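Local coordinates for 16S rRNA (adenine(1408)-N(1))-methyltransferase (Escherichia coli, PDB 3P2K), which methylates the N1 position of adenine 1408 in 16S rRNA of assembled 30S subunits, using S-adenosylmethionine, and thereby confers resistance to several aminoglycosides, at residues A[38-43]-A[75-80]; A[52-57]-A[81-86]; A[120-125]-A[175-180]. All coordinates share one frame; numbering follows the deposited sequence.

Contact 1. Residues A[38-43]-A[75-80]. With SAM (S-adenosylmethionine), chain E.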
loop_
_atom_site.group_PDB
_atom_site.type_symbol
_atom_site.label_atom_id
_atom_site.label_comp_id
_atom_site.label_asym_id
_atom_site.label_seq_id
_atom_site.Cartn_x
_atom_site.Cartn_y
_atom_site.Cartn_z
ATOM N N ASN A 38 -1.186 -1.339 -9.742
ATOM C CA ASN A 38 -2.081 -2.006 -8.811
ATOM C C ASN A 38 -3.121 -1.014 -8.289
ATOM O O ASN A 38 -4.330 -1.303 -8.247
ATOM C CB ASN A 38 -1.287 -2.648 -7.662
ATOM C CG ASN A 38 -0.627 -3.977 -8.060
ATOM O OD1 ASN A 38 -0.916 -4.540 -9.118
ATOM N ND2 ASN A 38 0.254 -4.488 -7.195
ATOM N N ILE A 39 -2.636 0.168 -7.917
ATOM C CA ILE A 39 -3.492 1.229 -7.440
ATOM C C ILE A 39 -4.442 1.719 -8.521
ATOM O O ILE A 39 -5.633 1.895 -8.272
ATOM C CB ILE A 39 -2.681 2.413 -6.944
ATOM C CG1 ILE A 39 -2.203 2.133 -5.516
ATOM C CG2 ILE A 39 -3.511 3.714 -7.051
ATOM C CD1 ILE A 39 -2.469 3.256 -4.545
ATOM N N TYR A 40 -3.910 1.957 -9.715
ATOM C CA TYR A 40 -4.728 2.441 -10.807
ATOM C C TYR A 40 -5.891 1.491 -10.976
ATOM O O TYR A 40 -7.035 1.929 -10.991
ATOM C CB TYR A 40 -3.930 2.548 -12.102
ATOM C CG TYR A 40 -4.700 3.170 -13.239
ATOM C CD1 TYR A 40 -4.791 4.548 -13.361
ATOM C CD2 TYR A 40 -5.334 2.383 -14.205
ATOM C CE1 TYR A 40 -5.496 5.143 -14.411
ATOM C CE2 TYR A 40 -6.049 2.976 -15.270
ATOM C CZ TYR A 40 -6.117 4.360 -15.358
ATOM O OH TYR A 40 -6.811 4.969 -16.383
ATOM N N LYS A 41 -5.610 0.192 -11.074
ATOM C CA LYS A 41 -6.697 -0.775 -11.281
ATOM C C LYS A 41 -7.734 -0.593 -10.174
ATOM O O LYS A 41 -8.934 -0.425 -10.440
ATOM C CB LYS A 41 -6.183 -2.207 -11.307
ATOM C CG LYS A 41 -7.287 -3.204 -11.540
ATOM C CD LYS A 41 -6.754 -4.607 -11.454
ATOM C CE LYS A 41 -7.800 -5.623 -11.866
ATOM N NZ LYS A 41 -7.115 -6.867 -12.284
ATOM N N LEU A 42 -7.224 -0.596 -8.940
ATOM C CA LEU A 42 -7.984 -0.349 -7.737
ATOM C C LEU A 42 -8.844 0.916 -7.832
ATOM O O LEU A 42 -10.060 0.871 -7.581
ATOM C CB LEU A 42 -7.030 -0.292 -6.531
ATOM C CG LEU A 42 -6.975 -1.448 -5.499
ATOM C CD1 LEU A 42 -7.088 -2.862 -6.114
ATOM C CD2 LEU A 42 -5.736 -1.335 -4.606
ATOM N N ALA A 43 -8.234 2.032 -8.216
ATOM C CA ALA A 43 -8.944 3.298 -8.237
ATOM C C ALA A 43 -10.050 3.370 -9.296
ATOM O O ALA A 43 -11.128 3.915 -9.036
ATOM C CB ALA A 43 -7.976 4.423 -8.404
ATOM N N GLY A 75 -8.198 8.618 -19.654
ATOM C CA GLY A 75 -7.512 7.733 -18.702
ATOM C C GLY A 75 -7.285 8.329 -17.331
ATOM O O GLY A 75 -6.842 7.649 -16.410
ATOM N N GLY A 76 -7.600 9.613 -17.204
ATOM C CA GLY A 76 -7.406 10.344 -15.967
ATOM C C GLY A 76 -8.195 9.765 -14.814
ATOM O O GLY A 76 -9.189 9.063 -15.013
ATOM N N LEU A 77 -7.743 10.075 -13.605
ATOM C CA LEU A 77 -8.369 9.593 -12.399
ATOM C C LEU A 77 -8.227 10.694 -11.376
ATOM O O LEU A 77 -7.267 11.461 -11.431
ATOM C CB LEU A 77 -7.639 8.340 -11.926
ATOM C CG LEU A 77 -8.481 7.096 -11.653
ATOM C CD1 LEU A 77 -9.551 6.891 -12.713
ATOM C CD2 LEU A 77 -7.571 5.890 -11.603
ATOM N N SER A 78 -9.168 10.773 -10.441
ATOM C CA SER A 78 -9.138 11.814 -9.408
ATOM C C SER A 78 -9.029 11.250 -7.982
ATOM O O SER A 78 -8.809 12.007 -7.017
ATOM C CB SER A 78 -10.359 12.730 -9.531
ATOM O OG SER A 78 -11.555 11.995 -9.342
ATOM N N ASN A 79 -9.176 9.933 -7.854
ATOM C CA ASN A 79 -9.056 9.283 -6.557
ATOM C C ASN A 79 -7.674 8.660 -6.301
ATOM O O ASN A 79 -7.544 7.723 -5.505
ATOM C CB ASN A 79 -10.206 8.280 -6.327
ATOM C CG ASN A 79 -10.272 7.176 -7.383
ATOM O OD1 ASN A 79 -9.747 7.308 -8.490
ATOM N ND2 ASN A 79 -10.943 6.085 -7.045
ATOM N N VAL A 80 -6.639 9.186 -6.963
ATOM C CA VAL A 80 -5.273 8.652 -6.810
ATOM C C VAL A 80 -4.236 9.751 -6.580
ATOM O O VAL A 80 -4.102 10.664 -7.409
ATOM C CB VAL A 80 -4.843 7.796 -8.041
ATOM C CG1 VAL A 80 -3.485 7.153 -7.832
ATOM C CG2 VAL A 80 -5.872 6.735 -8.359
HETATM N N SAM E . 4.027 -3.242 -4.227
HETATM C CA SAM E . 4.196 -3.342 -5.691
HETATM C C SAM E . 3.510 -4.569 -6.192
HETATM O O SAM E . 3.008 -5.355 -5.370
HETATM O OXT SAM E . 3.515 -4.805 -7.406
HETATM C CB SAM E . 5.604 -3.743 -6.020
HETATM C CG SAM E . 6.660 -3.461 -4.990
HETATM S SD SAM E . 8.259 -3.755 -5.799
HETATM C CE SAM E . 8.373 -5.554 -5.696
HETATM C "C5'" SAM E . 9.155 -3.395 -4.288
HETATM C "C4'" SAM E . 8.728 -1.987 -3.936
HETATM O "O4'" SAM E . 8.946 -1.851 -2.559
HETATM C "C3'" SAM E . 9.603 -0.960 -4.656
HETATM O "O3'" SAM E . 8.839 0.005 -5.355
HETATM C "C2'" SAM E . 10.367 -0.257 -3.560
HETATM O "O2'" SAM E . 10.275 1.124 -3.778
HETATM C "C1'" SAM E . 9.510 -0.574 -2.369
HETATM N N9 SAM E . 10.222 -0.465 -1.108
HETATM C C8 SAM E . 11.261 -1.198 -0.619
HETATM N N7 SAM E . 11.575 -0.709 0.627
HETATM C C5 SAM E . 10.727 0.317 0.917
HETATM C C6 SAM E . 10.578 1.149 2.018
HETATM N N6 SAM E . 11.362 1.032 3.089
HETATM N N1 SAM E . 9.600 2.115 2.014
HETATM C C2 SAM E . 8.766 2.247 0.923
HETATM N N3 SAM E . 8.907 1.418 -0.176
HETATM C C4 SAM E . 9.870 0.466 -0.167
#

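Contact 2. Residues A[52-57]-A[81-86]. With SAM (S-adenosylmethionine), chain E.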
loop_
_atom_site.group_PDB
_atom_site.type_symbol
_atom_site.label_atom_id
_atom_site.label_comp_id
_atom_site.label_asym_id
_atom_site.label_seq_id
_atom_site.Cartn_x
_atom_site.Cartn_y
_atom_site.Cartn_z
ATOM N N ILE A 52 -4.126 6.251 -1.915
ATOM C CA ILE A 52 -2.780 6.759 -1.739
ATOM C C ILE A 52 -1.726 5.651 -1.873
ATOM O O ILE A 52 -1.706 4.697 -1.081
ATOM C CB ILE A 52 -2.622 7.421 -0.378
ATOM C CG1 ILE A 52 -3.734 8.461 -0.177
ATOM C CG2 ILE A 52 -1.248 8.038 -0.296
ATOM C CD1 ILE A 52 -3.900 9.033 1.232
ATOM N N GLY A 53 -0.851 5.800 -2.871
ATOM C CA GLY A 53 0.313 4.943 -3.048
ATOM C C GLY A 53 1.610 5.606 -2.610
ATOM O O GLY A 53 1.925 6.730 -3.011
ATOM N N ILE A 54 2.376 4.903 -1.784
ATOM C CA ILE A 54 3.613 5.458 -1.269
ATOM C C ILE A 54 4.782 4.650 -1.790
ATOM O O ILE A 54 4.752 3.423 -1.748
ATOM C CB ILE A 54 3.613 5.474 0.272
ATOM C CG1 ILE A 54 2.392 6.232 0.800
ATOM C CG2 ILE A 54 4.914 6.069 0.813
ATOM C CD1 ILE A 54 2.240 6.150 2.287
ATOM N N ASP A 55 5.796 5.340 -2.309
ATOM C CA ASP A 55 7.028 4.693 -2.739
ATOM C C ASP A 55 8.158 5.696 -2.873
ATOM O O ASP A 55 7.965 6.760 -3.448
ATOM C CB ASP A 55 6.824 3.971 -4.064
ATOM C CG ASP A 55 7.780 2.807 -4.242
ATOM O OD1 ASP A 55 7.288 1.652 -4.218
ATOM O OD2 ASP A 55 9.007 3.049 -4.404
ATOM N N PRO A 56 9.359 5.357 -2.368
ATOM C CA PRO A 56 10.378 6.408 -2.483
ATOM C C PRO A 56 10.970 6.498 -3.891
ATOM O O PRO A 56 11.642 7.476 -4.195
ATOM C CB PRO A 56 11.445 5.986 -1.466
ATOM C CG PRO A 56 11.320 4.462 -1.404
ATOM C CD PRO A 56 9.907 4.090 -1.826
ATOM N N VAL A 57 10.714 5.507 -4.742
ATOM C CA VAL A 57 11.283 5.485 -6.087
ATOM C C VAL A 57 10.292 6.094 -7.073
ATOM O O VAL A 57 9.400 5.405 -7.569
ATOM C CB VAL A 57 11.705 4.031 -6.518
ATOM C CG1 VAL A 57 11.937 3.931 -8.014
ATOM C CG2 VAL A 57 12.968 3.567 -5.761
ATOM N N VAL A 81 -3.515 9.662 -5.453
ATOM C CA VAL A 81 -2.302 10.468 -5.213
ATOM C C VAL A 81 -1.062 9.599 -4.932
ATOM O O VAL A 81 -1.144 8.615 -4.199
ATOM C CB VAL A 81 -2.484 11.457 -4.054
ATOM C CG1 VAL A 81 -2.657 10.727 -2.734
ATOM C CG2 VAL A 81 -1.288 12.373 -3.955
ATOM N N PHE A 82 0.089 9.960 -5.503
ATOM C CA PHE A 82 1.323 9.209 -5.228
ATOM C C PHE A 82 2.292 9.993 -4.383
ATOM O O PHE A 82 2.786 11.042 -4.806
ATOM C CB PHE A 82 2.053 8.798 -6.493
ATOM C CG PHE A 82 1.344 7.784 -7.301
ATOM C CD1 PHE A 82 0.925 6.573 -6.744
ATOM C CD2 PHE A 82 1.115 8.017 -8.647
ATOM C CE1 PHE A 82 0.255 5.606 -7.537
ATOM C CE2 PHE A 82 0.454 7.052 -9.443
ATOM C CZ PHE A 82 0.022 5.853 -8.885
ATOM N N VAL A 83 2.582 9.444 -3.207
ATOM C CA VAL A 83 3.422 10.081 -2.218
ATOM C C VAL A 83 4.804 9.496 -2.353
ATOM O O VAL A 83 4.951 8.275 -2.415
ATOM C CB VAL A 83 2.907 9.787 -0.806
ATOM C CG1 VAL A 83 4.019 9.953 0.235
ATOM C CG2 VAL A 83 1.724 10.677 -0.482
ATOM N N ILE A 84 5.813 10.362 -2.395
ATOM C CA ILE A 84 7.187 9.888 -2.461
ATOM C C ILE A 84 7.819 10.043 -1.109
ATOM O O ILE A 84 8.328 11.103 -0.763
ATOM C CB ILE A 84 8.024 10.591 -3.549
ATOM C CG1 ILE A 84 7.395 10.338 -4.907
ATOM C CG2 ILE A 84 9.491 10.087 -3.533
ATOM C CD1 ILE A 84 7.543 11.496 -5.837
ATOM N N ALA A 85 7.772 8.944 -0.366
ATOM C CA ALA A 85 8.260 8.826 1.006
ATOM C C ALA A 85 8.662 7.374 1.216
ATOM O O ALA A 85 8.116 6.468 0.562
ATOM C CB ALA A 85 7.162 9.174 1.969
ATOM N N ALA A 86 9.596 7.145 2.136
ATOM C CA ALA A 86 9.955 5.780 2.521
ATOM C C ALA A 86 9.390 5.399 3.898
ATOM O O ALA A 86 9.238 6.239 4.784
ATOM C CB ALA A 86 11.457 5.595 2.482
HETATM N N SAM E . 4.027 -3.242 -4.227
HETATM C CA SAM E . 4.196 -3.342 -5.691
HETATM C C SAM E . 3.510 -4.569 -6.192
HETATM O O SAM E . 3.008 -5.355 -5.370
HETATM O OXT SAM E . 3.515 -4.805 -7.406
HETATM C CB SAM E . 5.604 -3.743 -6.020
HETATM C CG SAM E . 6.660 -3.461 -4.990
HETATM S SD SAM E . 8.259 -3.755 -5.799
HETATM C CE SAM E . 8.373 -5.554 -5.696
HETATM C "C5'" SAM E . 9.155 -3.395 -4.288
HETATM C "C4'" SAM E . 8.728 -1.987 -3.936
HETATM O "O4'" SAM E . 8.946 -1.851 -2.559
HETATM C "C3'" SAM E . 9.603 -0.960 -4.656
HETATM O "O3'" SAM E . 8.839 0.005 -5.355
HETATM C "C2'" SAM E . 10.367 -0.257 -3.560
HETATM O "O2'" SAM E . 10.275 1.124 -3.778
HETATM C "C1'" SAM E . 9.510 -0.574 -2.369
HETATM N N9 SAM E . 10.222 -0.465 -1.108
HETATM C C8 SAM E . 11.261 -1.198 -0.619
HETATM N N7 SAM E . 11.575 -0.709 0.627
HETATM C C5 SAM E . 10.727 0.317 0.917
HETATM C C6 SAM E . 10.578 1.149 2.018
HETATM N N6 SAM E . 11.362 1.032 3.089
HETATM N N1 SAM E . 9.600 2.115 2.014
HETATM C C2 SAM E . 8.766 2.247 0.923
HETATM N N3 SAM E . 8.907 1.418 -0.176
HETATM C C4 SAM E . 9.870 0.466 -0.167
#

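Contact 3. Residues A[120-125]-A[175-180]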
loop_
_atom_site.group_PDB
_atom_site.type_symbol
_atom_site.label_atom_id
_atom_site.label_comp_id
_atom_site.label_asym_id
_atom_site.label_seq_id
_atom_site.Cartn_x
_atom_site.Cartn_y
_atom_site.Cartn_z
ATOM N N ASP A 120 9.278 -0.699 15.429
ATOM C CA ASP A 120 9.326 0.766 15.358
ATOM C C ASP A 120 8.792 1.297 14.034
ATOM O O ASP A 120 7.868 2.119 14.010
ATOM C CB ASP A 120 10.753 1.278 15.597
ATOM C CG ASP A 120 10.940 2.731 15.151
ATOM O OD1 ASP A 120 10.536 3.660 15.897
ATOM O OD2 ASP A 120 11.493 2.937 14.047
ATOM N N ILE A 121 9.385 0.832 12.938
ATOM C CA ILE A 121 8.942 1.224 11.609
ATOM C C ILE A 121 7.496 0.783 11.387
ATOM O O ILE A 121 6.644 1.620 11.097
ATOM C CB ILE A 121 9.936 0.777 10.513
ATOM C CG1 ILE A 121 10.979 1.885 10.320
ATOM C CG2 ILE A 121 9.225 0.506 9.191
ATOM C CD1 ILE A 121 12.355 1.418 9.940
ATOM N N LEU A 122 7.210 -0.504 11.574
ATOM C CA LEU A 122 5.836 -0.989 11.485
ATOM C C LEU A 122 4.863 -0.125 12.275
ATOM O O LEU A 122 3.759 0.185 11.804
ATOM C CB LEU A 122 5.737 -2.436 11.951
ATOM C CG LEU A 122 5.418 -3.424 10.833
ATOM C CD1 LEU A 122 6.165 -3.102 9.523
ATOM C CD2 LEU A 122 5.698 -4.823 11.313
ATOM N N SER A 123 5.273 0.289 13.468
ATOM C CA SER A 123 4.403 1.142 14.264
ATOM C C SER A 123 4.017 2.435 13.546
ATOM O O SER A 123 2.868 2.855 13.651
ATOM C CB SER A 123 4.979 1.438 15.637
ATOM O OG SER A 123 3.899 1.637 16.516
ATOM N N ASN A 124 4.955 3.052 12.818
ATOM C CA ASN A 124 4.623 4.223 11.984
ATOM C C ASN A 124 3.559 3.891 10.931
ATOM O O ASN A 124 2.710 4.716 10.618
ATOM C CB ASN A 124 5.856 4.825 11.280
ATOM C CG ASN A 124 6.993 5.173 12.234
ATOM O OD1 ASN A 124 6.791 5.443 13.418
ATOM N ND2 ASN A 124 8.205 5.181 11.701
ATOM N N VAL A 125 3.607 2.685 10.380
ATOM C CA VAL A 125 2.616 2.298 9.372
ATOM C C VAL A 125 1.209 2.199 10.001
ATOM O O VAL A 125 0.243 2.716 9.457
ATOM C CB VAL A 125 3.041 1.013 8.613
ATOM C CG1 VAL A 125 2.141 0.770 7.418
ATOM C CG2 VAL A 125 4.500 1.131 8.154
ATOM N N SER A 175 3.025 -3.254 17.629
ATOM C CA SER A 175 3.239 -2.159 16.699
ATOM C C SER A 175 1.922 -1.471 16.360
ATOM O O SER A 175 1.898 -0.306 15.956
ATOM C CB SER A 175 3.935 -2.676 15.454
ATOM O OG SER A 175 5.184 -3.250 15.803
ATOM N N GLY A 176 0.834 -2.207 16.570
ATOM C CA GLY A 176 -0.517 -1.735 16.324
ATOM C C GLY A 176 -1.242 -2.678 15.390
ATOM O O GLY A 176 -2.343 -2.379 14.947
ATOM N N PHE A 177 -0.633 -3.824 15.096
ATOM C CA PHE A 177 -1.179 -4.733 14.094
ATOM C C PHE A 177 -1.697 -6.063 14.641
ATOM O O PHE A 177 -0.920 -6.961 14.992
ATOM C CB PHE A 177 -0.163 -4.967 12.980
ATOM C CG PHE A 177 0.022 -3.785 12.089
ATOM C CD1 PHE A 177 -0.987 -3.397 11.216
ATOM C CD2 PHE A 177 1.195 -3.049 12.127
ATOM C CE1 PHE A 177 -0.824 -2.299 10.390
ATOM C CE2 PHE A 177 1.360 -1.948 11.296
ATOM C CZ PHE A 177 0.350 -1.574 10.428
ATOM N N ARG A 178 -3.022 -6.182 14.668
ATOM C CA ARG A 178 -3.690 -7.344 15.230
ATOM C C ARG A 178 -4.061 -8.346 14.149
ATOM O O ARG A 178 -4.984 -8.098 13.378
ATOM C CB ARG A 178 -4.951 -6.887 15.968
ATOM C CG ARG A 178 -4.714 -5.823 17.032
ATOM C CD ARG A 178 -4.246 -6.452 18.334
ATOM N NE ARG A 178 -4.004 -5.469 19.389
ATOM C CZ ARG A 178 -4.935 -5.010 20.230
ATOM N NH1 ARG A 178 -6.197 -5.428 20.146
ATOM N NH2 ARG A 178 -4.602 -4.121 21.162
ATOM N N ILE A 179 -3.347 -9.471 14.092
ATOM C CA ILE A 179 -3.616 -10.537 13.108
ATOM C C ILE A 179 -4.976 -11.255 13.316
ATOM O O ILE A 179 -5.261 -11.757 14.398
ATOM C CB ILE A 179 -2.465 -11.586 13.094
ATOM C CG1 ILE A 179 -1.116 -10.906 12.852
ATOM C CG2 ILE A 179 -2.711 -12.661 12.043
ATOM C CD1 ILE A 179 0.077 -11.800 13.076
ATOM N N ASP A 180 -5.807 -11.289 12.275
ATOM C CA ASP A 180 -7.092 -12.004 12.308
ATOM C C ASP A 180 -7.004 -13.256 11.470
ATOM O O ASP A 180 -7.523 -14.299 11.839
ATOM C CB ASP A 180 -8.237 -11.161 11.732
ATOM C CG ASP A 180 -8.518 -9.906 12.530
ATOM O OD1 ASP A 180 -8.260 -9.887 13.750
ATOM O OD2 ASP A 180 -9.016 -8.933 11.929
#

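Contact 1. Residues A[38-43]-A[75-80]
The side-chain amide nitrogen of Asn79 is held by two carbonyl oxygens, that of Ala43 in helix 37-45 and that of Thr49 at the start of the next strand. Its N-H reaches Ala43 O almost straight (ND2 to O 3.0 Å, 176° at the hydrogen). The oxygen lies in the amide plane of Asn79, whereas the nitrogen is tilted 27° from the carbonyl plane of Ala43. A chi1 of 59° folds the amide between its own backbone N and carbonyl carbon and turns it to the helix. One turn back, Tyr40 OH donates to Gly75 O at 2.7 Å, meeting a lone pair in the carbonyl plane, while that oxygen sits at the edge of the phenol ring. Between these two bonds lies Leu77, its CD2 3.6 Å from Tyr40 CD1 and 3.5 Å from Ala43 CB. Toward strand 80-83, Ile39 CG2 slides past Val80 CG1 at 3.5 Å. Asn38 ND2 approaches SAM OXT at 3.3 Å while its OD1 accepts from Ser195 N. This is the helix after the first strand, 26-31, of the Rossmann-like methyltransferase sheet, with the cofactor near its start and the loop into edge strand 80-83 on its other side.

Contact 2. Residues A[52-57]-A[81-86]
Gly53 uses both its backbone polar groups on the neighbouring strand: its N-H goes to Val81 O (3.1 Å) and its O receives Val83 N (2.8 Å). The ladder continues with Asp55 N donating to Val83 O at 3.1 Å. The strands run parallel, with axes at 25°, and the CA-H groups of Ile52, Phe82 and Ile54 fill in as weaker donors to the same oxygens. Ile52 and Ile54 turn their own backbone groups the other way, to His28, Asp30 and Thr33, so both edges of strand 49-54 are engaged. Pro56 N lies near Ala85 O but has no hydrogen to give it; beyond the ladder the CA-H of Ile84 meets Asp55 O.

One face of the sheet carries Ile52 beside Val81 (CG1 to CG1, 3.6 Å) and Ile54 beside Val83. On the other face stands Phe82; its ring presents an edge to Gly53 O, which lies in the ring plane. Ile64 and Ser65 of helix 62-68 pack against the same ring.

Just past the strand, Asp55 serves the ligand. It extends its carboxylate with CG anti to the backbone N (chi1 -153°), and OD1 accepts both SAM O3' (2.5 Å) and the backbone N of Gly34. Pro56 CD lies 3.3 Å from SAM N3, and Ala86 CA lies 3.7 Å from SAM N1, so the residues just after both strands line the adenine. A parallel beta-alpha-beta unit through helix 62-68 is characteristic of the cofactor site of class I methyltransferases, where an acidic residue at the end of the second strand holds the ribose hydroxyls.

Contact 3. Residues A[120-125]-A[175-180]
With chi1 at -151°, Ser123 swings its hydroxyl away from its own backbone N and on to Ser175 O, while Phe177 CG, anti to its carbonyl carbon (chi1 -72°), carries the ring to the same helix. The Ser123 OG to Ser175 O bond measures 2.8 Å, with the donor tilted 21° out of the carbonyl plane. The same oxygen also meets the CA-H of Ser123, so one helical residue touches it twice. Ser175 OG does not turn to Ser123: it bonds to Arg119 O and Glu171 O, linking two helices. Alongside, Leu122 CB lies 3.9 Å from Ser175 CB. Phe177 offers its edge to Leu122 O (CE2 to O 3.3 Å), and its CZ lies 4.2 Å from Val125 CB. Phe135 and Phe137 of strand 133-139 meet this ring edge-to-face. The turn between serine and ring depends on Gly176, whose positive phi ends helix 166-173 in a Schellman motif. From there the chain enters strand 178-185, which pairs with the antiparallel strand 209-215, the reversed strand that sets the class I methyltransferase sheet apart from the classical Rossmann fold.

In the fold
Read from the N terminus, the chain visits 38-43, 52-57, 75-80 and 81-86 in turn, so contacts 1 and 2 cross: each closes a loop that includes helix 62-68, over 31 and 23 intervening residues. They also touch, Ile39 CD1 packing against Gly53 N, and both reach the cofactor. Contact 3 opens only after these loops are closed, and it spans 49 residues that include strand 133-139 and helix 166-173. It lies across the chain's centre from contact 1, about 26 Å away between centres. Contacts 2 and 3 involve the two outermost strands, 80-83 and 178-185, of one seven-stranded sheet ordered 3-2-1-4-5-7-6.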